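Local structure of sugar ABC transporter, periplasmic sugar-binding protein (Caulobacter crescentus, 4IRX) at residues Arg133-Thr138 and Asp196-Leu201; Lys224-Asp229 and Met243-Glu248; Asn16-Pro21 and Val41-Ala46. The protein binds myo-inositol between its two lobes as a periplasmic binding protein, and probably hands it to an ABC transporter for uptake. All coordinates share one frame; numbering follows the deposited sequence. Where two conformers were deposited one is given.

How the contacts relate
Contacts 1 and 2 are buried and lie side by side in one lobe, their centres about 10 Å apart. Strand 224-226 of contact 2 neighbours strand 197-200 of contact 1 in a parallel sheet. Strand 246-248 of contact 2 belongs to a second, mixed sheet, which contact 3 reaches through strand 40-45. Contact 3 lies across the chain's centre, in the other lobe, and is only partly buried. Contact 1 is regular parallel strand pairing, with aliphatic side chains on both faces. Contact 2 has fewer backbone bonds and leads to a ligand-binding aspartate. Contact 3 joins a turn to a strand through one carboxylate, a bridging water and a small apolar contact. Contacts 2 and 3 both accept hydrogen bonds from the inositol; Leu-201 of contact 1 touches it.

Contact 1: Arg133-Thr138 and Asp196-Leu201; sequences RVVVIT and DVILCL
The carboxylate of Asp-196 meets the backbone N of Arg-133, while the guanidinium, its plane turned 70° from the carboxylate plane, points away. Asp-196 OD2 takes Arg-133 N at 2.9 Å through its anti lone pair, in a nearly straight bond (174°). Arg-133 NE stays 5.7 Å from Asp-196 OD2 and makes a weak hydrogen bond to Thr-193 O instead. Arg-133 O is gripped twice, by Asp-196 N at 2.8 Å and by Val-197 N at 3.2 Å. Beyond this the two strands run parallel. Val-135 and Ile-137 each donate N and accept through O, pairing with Val-197, Leu-199 and Leu-201.

On one face of the sheet Val-134 CG1 lies 4.0 Å from Leu-199 CG, and the two side chains meet at a slant. Val-136 CG1 touches Leu-201 CD1 in the same way. Helix 144-160 covers Leu-199 and Leu-201. On the other face Ile-137 CG1 packs 4.0 Å from Ile-198 CG2, the two chains side by side and pointing the same way. Ile-137 CB also meets Cys-200 SG at 4.2 Å. Helix 176-189 covers this face.

The pairing joins two central strands of an alpha/beta lobe and ends at Leu-201, a pocket residue that touches the inositol. The backbone polar groups between the strands are satisfied, so aliphatic side chains can fill both faces. Asp-196, just before strand 197-200, satisfies one further backbone N.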
loop_
_atom_site.group_PDB
_atom_site.type_symbol
_atom_site.label_atom_id
_atom_site.label_comp_id
_atom_site.label_asym_id
_atom_site.label_seq_id
_atom_site.Cartn_x
_atom_site.Cartn_y
_atom_site.Cartn_z
ATOM N N ARG A 133 -23.647 -8.817 -0.480
ATOM C CA ARG A 133 -22.978 -9.151 0.783
ATOM C C ARG A 133 -21.476 -9.078 0.570
ATOM O O ARG A 133 -20.944 -9.777 -0.309
ATOM C CB ARG A 133 -23.358 -10.567 1.227
ATOM C CG ARG A 133 -24.796 -10.685 1.622
ATOM C CD ARG A 133 -25.235 -12.137 1.791
ATOM N NE ARG A 133 -24.441 -12.818 2.805
ATOM C CZ ARG A 133 -24.697 -12.734 4.107
ATOM N NH1 ARG A 133 -25.728 -12.010 4.529
ATOM N NH2 ARG A 133 -23.938 -13.378 4.986
ATOM N N VAL A 134 -20.800 -8.212 1.342
ATOM C CA VAL A 134 -19.404 -7.872 1.145
ATOM C C VAL A 134 -18.563 -8.216 2.372
ATOM O O VAL A 134 -18.944 -7.927 3.510
ATOM C CB VAL A 134 -19.265 -6.336 0.848
ATOM C CG1 VAL A 134 -17.810 -5.933 0.607
ATOM C CG2 VAL A 134 -20.137 -5.936 -0.341
ATOM N N VAL A 135 -17.405 -8.822 2.126
ATOM C CA VAL A 135 -16.387 -9.041 3.154
ATOM C C VAL A 135 -15.234 -8.101 2.859
ATOM O O VAL A 135 -14.828 -7.966 1.705
ATOM C CB VAL A 135 -15.892 -10.514 3.112
ATOM C CG1 VAL A 135 -14.666 -10.726 4.025
ATOM C CG2 VAL A 135 -17.009 -11.422 3.554
ATOM N N VAL A 136 -14.700 -7.440 3.886
ATOM C CA VAL A 136 -13.556 -6.545 3.692
ATOM C C VAL A 136 -12.360 -7.095 4.463
ATOM O O VAL A 136 -12.458 -7.364 5.661
ATOM C CB VAL A 136 -13.893 -5.076 4.118
ATOM C CG1 VAL A 136 -12.675 -4.135 3.880
ATOM C CG2 VAL A 136 -15.130 -4.599 3.380
ATOM N N ILE A 137 -11.264 -7.358 3.748
ATOM C CA ILE A 137 -10.021 -7.848 4.351
ATOM C C ILE A 137 -8.973 -6.734 4.229
ATOM O O ILE A 137 -8.586 -6.340 3.129
ATOM C CB ILE A 137 -9.488 -9.113 3.631
ATOM C CG1 ILE A 137 -10.569 -10.204 3.582
ATOM C CG2 ILE A 137 -8.199 -9.591 4.292
ATOM C CD1 ILE A 137 -10.924 -10.799 4.919
ATOM N N THR A 138 -8.541 -6.193 5.365
ATOM C CA THR A 138 -7.726 -4.975 5.364
ATOM C C THR A 138 -6.224 -5.247 5.427
ATOM O O THR A 138 -5.783 -6.298 5.914
ATOM C CB THR A 138 -8.095 -4.012 6.518
ATOM O OG1 THR A 138 -7.620 -4.554 7.767
ATOM C CG2 THR A 138 -9.602 -3.801 6.589
ATOM N N ASP A 196 -20.994 -12.171 -1.718
ATOM C CA ASP A 196 -20.882 -11.896 -3.137
ATOM C C ASP A 196 -19.498 -11.407 -3.533
ATOM O O ASP A 196 -18.999 -11.699 -4.605
ATOM C CB ASP A 196 -21.903 -10.818 -3.532
ATOM C CG ASP A 196 -23.314 -11.299 -3.389
ATOM O OD1 ASP A 196 -23.679 -12.181 -4.194
ATOM O OD2 ASP A 196 -24.059 -10.833 -2.485
ATOM N N VAL A 197 -18.887 -10.616 -2.658
ATOM C CA VAL A 197 -17.645 -9.935 -2.969
ATOM C C VAL A 197 -16.749 -9.954 -1.745
ATOM O O VAL A 197 -17.214 -9.739 -0.629
ATOM C CB VAL A 197 -17.886 -8.458 -3.366
ATOM C CG1 VAL A 197 -16.540 -7.696 -3.622
ATOM C CG2 VAL A 197 -18.823 -8.370 -4.556
ATOM N N ILE A 198 -15.478 -10.270 -1.971
ATOM C CA ILE A 198 -14.433 -10.114 -0.961
ATOM C C ILE A 198 -13.509 -9.001 -1.478
ATOM O O ILE A 198 -12.774 -9.168 -2.469
ATOM C CB ILE A 198 -13.638 -11.427 -0.762
ATOM C CG1 ILE A 198 -14.598 -12.573 -0.472
ATOM C CG2 ILE A 198 -12.695 -11.279 0.407
ATOM C CD1 ILE A 198 -13.935 -13.936 -0.337
ATOM N N LEU A 199 -13.546 -7.867 -0.794
ATOM C CA LEU A 199 -12.676 -6.738 -1.114
ATOM C C LEU A 199 -11.411 -6.845 -0.282
ATOM O O LEU A 199 -11.459 -6.761 0.951
ATOM C CB LEU A 199 -13.381 -5.405 -0.800
ATOM C CG LEU A 199 -14.624 -4.999 -1.593
ATOM C CD1 LEU A 199 -15.089 -3.601 -1.220
ATOM C CD2 LEU A 199 -14.347 -5.051 -3.098
ATOM N N CYS A 200 -10.285 -7.072 -0.952
ATOM C CA CYS A 200 -9.011 -7.252 -0.274
ATOM C C CYS A 200 -8.137 -6.053 -0.556
ATOM O O CYS A 200 -7.961 -5.663 -1.714
ATOM C CB CYS A 200 -8.320 -8.507 -0.787
ATOM S SG CYS A 200 -9.243 -9.999 -0.467
ATOM N N LEU A 201 -7.577 -5.479 0.506
ATOM C CA LEU A 201 -6.889 -4.207 0.367
ATOM C C LEU A 201 -5.411 -4.328 -0.044
ATOM O O LEU A 201 -4.665 -3.343 -0.053
ATOM C CB LEU A 201 -7.103 -3.338 1.612
ATOM C CG LEU A 201 -8.422 -2.545 1.627
ATOM C CD1 LEU A 201 -9.675 -3.344 1.320
ATOM C CD2 LEU A 201 -8.560 -1.859 2.962
#

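Contact 2: Lys224-Asp229 and Met243-Glu248; sequences KVIGFD and MVATVE. With INS (1,2,3,4,5,6-hexahydroxy-cyclohexane), chain C.
Strand 224-226, helix 232-239 and strand 246-248 follow one another in a beta-alpha-beta-like order, and segments Lys-224 to Asp-229 and Met-243 to Glu-248 meet across it. The directions of their touching parts are 38° apart. Three backbone bonds join them: Val-244 N to Val-225 O, Gly-227 N to Ala-245 O at 3.0 Å, and Asp-229 N to Val-247 O at 2.8 Å.

At the far end from the ligand, Val-244 CG2 presses on Ile-226 CG1 at 3.5 Å, tighter than usual for carbons. Val-244 CG1 lies against the Lys-224 chain, 3.8 Å from CD.

Nearer the pocket, Phe-228 has CG anti to its backbone N (chi1 -157°), which sets the root of the ring beside Val-247. Val-247 CB sits over one ring face, offset toward the rim, 3.7 Å from the centroid and 16° off the normal, a CH-pi contact. Arg-149 makes a cation-pi contact with the same ring. An alanine in place of Phe-228 would probably leave Val-247 without its aromatic cover and Arg-149 without its cation-pi partner.

Asp-229 takes the inositol with both oxygens: INS O2 donates to OD1 at 2.7 Å, and INS O3 to OD2 at 2.6 Å. Gln-249 NE2 also donates to OD1. The bidentate grip fixes the rotation of the carboxylate, and its negative charge would probably polarise the two adjacent hydroxyls it holds.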
loop_
_atom_site.group_PDB
_atom_site.type_symbol
_atom_site.label_atom_id
_atom_site.label_comp_id
_atom_site.label_asym_id
_atom_site.label_seq_id
_atom_site.Cartn_x
_atom_site.Cartn_y
_atom_site.Cartn_z
ATOM N N LYS A 224 -16.783 -13.113 -5.701
ATOM C CA LYS A 224 -15.831 -12.317 -6.454
ATOM C C LYS A 224 -14.788 -11.667 -5.574
ATOM O O LYS A 224 -15.113 -11.101 -4.534
ATOM C CB LYS A 224 -16.571 -11.248 -7.236
ATOM C CG LYS A 224 -17.537 -11.828 -8.241
ATOM C CD LYS A 224 -18.116 -10.759 -9.131
ATOM C CE LYS A 224 -19.101 -11.364 -10.138
ATOM N NZ LYS A 224 -18.445 -12.300 -11.096
ATOM N N VAL A 225 -13.546 -11.682 -6.041
ATOM C CA VAL A 225 -12.447 -11.119 -5.271
ATOM C C VAL A 225 -11.857 -9.920 -5.999
ATOM O O VAL A 225 -11.587 -9.992 -7.192
ATOM C CB VAL A 225 -11.333 -12.190 -5.039
ATOM C CG1 VAL A 225 -10.093 -11.590 -4.409
ATOM C CG2 VAL A 225 -11.865 -13.347 -4.177
ATOM N N ILE A 226 -11.682 -8.817 -5.267
ATOM C CA ILE A 226 -11.075 -7.601 -5.780
ATOM C C ILE A 226 -9.892 -7.293 -4.909
ATOM O O ILE A 226 -9.972 -7.421 -3.677
ATOM C CB ILE A 226 -12.032 -6.395 -5.713
ATOM C CG1 ILE A 226 -13.277 -6.656 -6.536
ATOM C CG2 ILE A 226 -11.360 -5.152 -6.248
ATOM C CD1 ILE A 226 -13.937 -5.382 -6.950
ATOM N N GLY A 227 -8.777 -6.935 -5.538
ATOM C CA GLY A 227 -7.572 -6.588 -4.803
ATOM C C GLY A 227 -7.162 -5.132 -4.994
ATOM O O GLY A 227 -7.930 -4.274 -5.426
ATOM N N PHE A 228 -5.909 -4.892 -4.675
ATOM C CA PHE A 228 -5.321 -3.558 -4.739
ATOM C C PHE A 228 -3.835 -3.785 -4.918
ATOM O O PHE A 228 -3.237 -4.558 -4.170
ATOM C CB PHE A 228 -5.607 -2.814 -3.417
ATOM C CG PHE A 228 -5.550 -1.295 -3.527
ATOM C CD1 PHE A 228 -4.333 -0.636 -3.674
ATOM C CD2 PHE A 228 -6.720 -0.536 -3.464
ATOM C CE1 PHE A 228 -4.275 0.784 -3.776
ATOM C CE2 PHE A 228 -6.690 0.867 -3.550
ATOM C CZ PHE A 228 -5.459 1.539 -3.709
ATOM N N ASP A 229 -3.237 -3.123 -5.907
ATOM C CA ASP A 229 -1.762 -3.030 -6.176
ATOM C C ASP A 229 -1.415 -3.315 -7.631
ATOM O O ASP A 229 -0.387 -2.868 -8.109
ATOM C CB ASP A 229 -0.827 -3.930 -5.323
ATOM C CG ASP A 229 -0.754 -3.507 -3.876
ATOM O OD1 ASP A 229 -1.165 -2.372 -3.565
ATOM O OD2 ASP A 229 -0.306 -4.322 -3.043
HETATM N N MSE A 243 -10.056 -13.579 -10.884
HETATM C CA MSE A 243 -10.181 -12.368 -10.077
HETATM C C MSE A 243 -10.828 -11.320 -10.959
HETATM O O MSE A 243 -10.579 -11.280 -12.152
HETATM C CB MSE A 243 -8.801 -11.879 -9.634
HETATM C CG MSE A 243 -8.641 -11.700 -8.134
HETATM SE SE MSE A 243 -6.840 -11.167 -7.684
HETATM C CE MSE A 243 -6.883 -9.398 -8.516
ATOM N N VAL A 244 -11.659 -10.453 -10.387
ATOM C CA VAL A 244 -12.393 -9.503 -11.223
ATOM C C VAL A 244 -11.666 -8.174 -11.453
ATOM O O VAL A 244 -11.712 -7.608 -12.537
ATOM C CB VAL A 244 -13.837 -9.235 -10.694
ATOM C CG1 VAL A 244 -14.706 -10.465 -10.846
ATOM C CG2 VAL A 244 -13.808 -8.779 -9.227
ATOM N N ALA A 245 -10.953 -7.707 -10.437
ATOM C CA ALA A 245 -10.368 -6.382 -10.522
ATOM C C ALA A 245 -9.280 -6.188 -9.507
ATOM O O ALA A 245 -9.182 -6.931 -8.520
ATOM C CB ALA A 245 -11.459 -5.292 -10.348
ATOM N N THR A 246 -8.444 -5.189 -9.770
ATOM C CA THR A 246 -7.470 -4.730 -8.795
ATOM C C THR A 246 -7.356 -3.220 -8.989
ATOM O O THR A 246 -8.161 -2.625 -9.716
ATOM C CB THR A 246 -6.094 -5.481 -8.911
ATOM O OG1 THR A 246 -5.191 -5.010 -7.896
ATOM C CG2 THR A 246 -5.471 -5.283 -10.302
ATOM N N VAL A 247 -6.424 -2.592 -8.293
ATOM C CA VAL A 247 -6.295 -1.141 -8.375
ATOM C C VAL A 247 -4.845 -0.792 -8.629
ATOM O O VAL A 247 -3.966 -1.227 -7.880
ATOM C CB VAL A 247 -6.790 -0.431 -7.083
ATOM C CG1 VAL A 247 -6.658 1.084 -7.231
ATOM C CG2 VAL A 247 -8.228 -0.789 -6.772
ATOM N N GLU A 248 -4.595 -0.005 -9.669
ATOM C CA GLU A 248 -3.273 0.524 -9.965
ATOM C C GLU A 248 -3.004 1.782 -9.168
ATOM O O GLU A 248 -3.816 2.724 -9.176
ATOM C CB GLU A 248 -3.176 0.857 -11.459
ATOM C CG GLU A 248 -1.885 1.590 -11.839
ATOM C CD GLU A 248 -0.646 0.747 -11.696
ATOM O OE1 GLU A 248 -0.690 -0.440 -12.085
ATOM O OE2 GLU A 248 0.381 1.246 -11.185
HETATM C C1 INS C . 0.651 -0.591 0.032
HETATM C C2 INS C . 0.354 -1.849 -0.716
HETATM C C3 INS C . 0.882 -3.016 0.077
HETATM C C4 INS C . 0.214 -3.080 1.413
HETATM C C5 INS C . 0.528 -1.863 2.199
HETATM C C6 INS C . 0.113 -0.619 1.449
HETATM O O1 INS C . 0.142 0.519 -0.664
HETATM O O2 INS C . -1.021 -1.955 -0.928
HETATM O O3 INS C . 0.705 -4.219 -0.631
HETATM O O4 INS C . 0.595 -4.228 2.103
HETATM O O5 INS C . -0.100 -1.944 3.439
HETATM O O6 INS C . 0.375 0.545 2.190
HETATM O O HOH W 1 -0.005 -0.355 -8.566
#

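Contact 3: Asn16-Pro21 and Val41-Ala46; sequences NDLSQP and VQVLDA. With INS (1,2,3,4,5,6-hexahydroxy-cyclohexane), chain C.
Leu-18 and Asp-45 carry this contact between a loop and strand 40-45. Asp-45 has CG anti to its backbone N (chi1 -178°), which carries CG toward the loop. Leu-18 N donates to Asp-45 OD1 at 2.9 Å, coming from above the carboxylate plane, 52° out of it. Gln-47 N also gives a hydrogen bond to this oxygen. The Leu-18 side chain crosses that of Asp-45 at a slant, CB 3.7 Å from Asp-45 CG. Its CD1, nearly anti to CA (chi2 165°), is extended onto Val-43 CG1 at 3.7 Å, and these two side chains cross at about a right angle. Ala-46 CB rests 3.4 Å from Asn-16 O.

Asp-17 turns its carboxylate back on its own loop. OD1 accepts Ser-19 N and Ser-19 OG, the latter at 2.6 Å, both from the same face of its plane. Its OD1 is 4.4 Å from Asp-45 OD1. The two like charges are probably eased by one water, which donates to Asp-17 OD1 and Asp-45 OD2, and by Lys-175, which forms a salt bridge with Asp-17 OD2.

Gln-20 has an extended chain beyond CG, and its OE1 accepts from INS O4 at 2.6 Å. Gln-20 NE2 donates to Asp-140 OD2, which fixes the amide's orientation.

Asp-17 to Gln-20 form a type I turn that includes an Asx turn. This loop links strand 10-15 to helix 21-37, with pocket residue Gln-20 at the helix N-cap, consistent with the family's alpha/beta lobes.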
loop_
_atom_site.group_PDB
_atom_site.type_symbol
_atom_site.label_atom_id
_atom_site.label_comp_id
_atom_site.label_asym_id
_atom_site.label_seq_id
_atom_site.Cartn_x
_atom_site.Cartn_y
_atom_site.Cartn_z
ATOM N N ASN A 16 8.867 -0.136 5.682
ATOM C CA ASN A 16 8.191 -0.790 6.797
ATOM C C ASN A 16 8.433 -2.293 6.901
ATOM O O ASN A 16 8.613 -2.800 8.008
ATOM C CB ASN A 16 6.689 -0.495 6.776
ATOM C CG ASN A 16 6.047 -0.845 5.460
ATOM O OD1 ASN A 16 6.371 -0.252 4.436
ATOM N ND2 ASN A 16 5.106 -1.789 5.475
ATOM N N ASP A 17 8.419 -3.003 5.776
ATOM C CA ASP A 17 8.554 -4.456 5.771
ATOM C C ASP A 17 8.872 -4.915 4.355
ATOM O O ASP A 17 7.982 -4.974 3.501
ATOM C CB ASP A 17 7.246 -5.108 6.241
ATOM C CG ASP A 17 7.369 -6.621 6.408
ATOM O OD1 ASP A 17 8.414 -7.186 6.014
ATOM O OD2 ASP A 17 6.425 -7.250 6.929
ATOM N N LEU A 18 10.141 -5.254 4.110
ATOM C CA LEU A 18 10.579 -5.694 2.783
ATOM C C LEU A 18 10.306 -7.169 2.506
ATOM O O LEU A 18 10.749 -7.712 1.511
ATOM C CB LEU A 18 12.036 -5.304 2.491
ATOM C CG LEU A 18 12.192 -3.874 1.964
ATOM C CD1 LEU A 18 13.646 -3.415 2.042
ATOM C CD2 LEU A 18 11.729 -3.829 0.510
ATOM N N SER A 19 9.529 -7.810 3.371
ATOM C CA SER A 19 8.985 -9.116 3.019
ATOM C C SER A 19 7.678 -9.004 2.205
ATOM O O SER A 19 7.170 -10.018 1.709
ATOM C CB SER A 19 8.776 -9.972 4.260
ATOM O OG SER A 19 7.689 -9.501 5.013
ATOM N N GLN A 20 7.151 -7.781 2.043
ATOM C CA GLN A 20 5.934 -7.593 1.244
ATOM C C GLN A 20 6.294 -7.455 -0.221
ATOM O O GLN A 20 7.129 -6.624 -0.582
ATOM C CB GLN A 20 5.180 -6.328 1.663
ATOM C CG GLN A 20 4.619 -6.356 3.069
ATOM C CD GLN A 20 3.658 -5.236 3.334
ATOM O OE1 GLN A 20 3.139 -4.626 2.409
ATOM N NE2 GLN A 20 3.445 -4.926 4.600
ATOM N N PRO A 21 5.648 -8.242 -1.095
ATOM C CA PRO A 21 5.939 -8.212 -2.536
ATOM C C PRO A 21 5.797 -6.837 -3.155
ATOM O O PRO A 21 6.590 -6.494 -4.026
ATOM C CB PRO A 21 4.881 -9.141 -3.140
ATOM C CG PRO A 21 4.361 -9.947 -2.016
ATOM C CD PRO A 21 4.641 -9.264 -0.735
ATOM N N VAL A 41 21.601 5.155 -2.378
ATOM C CA VAL A 41 20.533 4.932 -1.417
ATOM C C VAL A 41 20.928 3.848 -0.435
ATOM O O VAL A 41 21.452 2.785 -0.817
ATOM C CB VAL A 41 19.142 4.625 -2.077
ATOM C CG1 VAL A 41 18.574 5.877 -2.727
ATOM C CG2 VAL A 41 19.226 3.440 -3.078
ATOM N N GLN A 42 20.729 4.133 0.845
ATOM C CA GLN A 42 20.922 3.094 1.834
ATOM C C GLN A 42 19.547 2.640 2.274
ATOM O O GLN A 42 18.766 3.427 2.794
ATOM C CB GLN A 42 21.760 3.574 3.022
ATOM C CG GLN A 42 23.186 3.901 2.618
ATOM C CD GLN A 42 24.159 3.873 3.789
ATOM O OE1 GLN A 42 24.201 2.903 4.540
ATOM N NE2 GLN A 42 24.987 4.907 3.905
ATOM N N VAL A 43 19.249 1.368 2.034
ATOM C CA VAL A 43 17.897 0.839 2.263
ATOM C C VAL A 43 17.832 0.060 3.553
ATOM O O VAL A 43 18.626 -0.854 3.761
ATOM C CB VAL A 43 17.493 -0.086 1.115
ATOM C CG1 VAL A 43 16.165 -0.780 1.423
ATOM C CG2 VAL A 43 17.443 0.724 -0.183
ATOM N N LEU A 44 16.906 0.449 4.430
ATOM C CA LEU A 44 16.743 -0.198 5.718
ATOM C C LEU A 44 15.371 -0.861 5.760
ATOM O O LEU A 44 14.374 -0.299 5.281
ATOM C CB LEU A 44 16.857 0.827 6.845
ATOM C CG LEU A 44 18.059 1.782 6.792
ATOM C CD1 LEU A 44 17.989 2.807 7.936
ATOM C CD2 LEU A 44 19.346 0.991 6.810
ATOM N N ASP A 45 15.319 -2.061 6.337
ATOM C CA ASP A 45 14.069 -2.812 6.486
ATOM C C ASP A 45 13.658 -2.794 7.956
ATOM O O ASP A 45 14.390 -3.279 8.816
ATOM C CB ASP A 45 14.290 -4.240 6.012
ATOM C CG ASP A 45 13.038 -5.090 6.094
ATOM O OD1 ASP A 45 11.939 -4.528 6.305
ATOM O OD2 ASP A 45 13.165 -6.326 5.925
ATOM N N ALA A 46 12.499 -2.224 8.254
ATOM C CA ALA A 46 12.017 -2.188 9.633
ATOM C C ALA A 46 11.466 -3.520 10.105
ATOM O O ALA A 46 11.202 -3.669 11.299
ATOM C CB ALA A 46 10.964 -1.076 9.850
HETATM C C1 INS C . 0.651 -0.591 0.032
HETATM C C2 INS C . 0.354 -1.849 -0.716
HETATM C C3 INS C . 0.882 -3.016 0.077
HETATM C C4 INS C . 0.214 -3.080 1.413
HETATM C C5 INS C . 0.528 -1.863 2.199
HETATM C C6 INS C . 0.113 -0.619 1.449
HETATM O O1 INS C . 0.142 0.519 -0.664
HETATM O O2 INS C . -1.021 -1.955 -0.928
HETATM O O3 INS C . 0.705 -4.219 -0.631
HETATM O O4 INS C . 0.595 -4.228 2.103
HETATM O O5 INS C . -0.100 -1.944 3.439
HETATM O O6 INS C . 0.375 0.545 2.190
HETATM O O HOH W 2 11.185 -8.072 6.615
#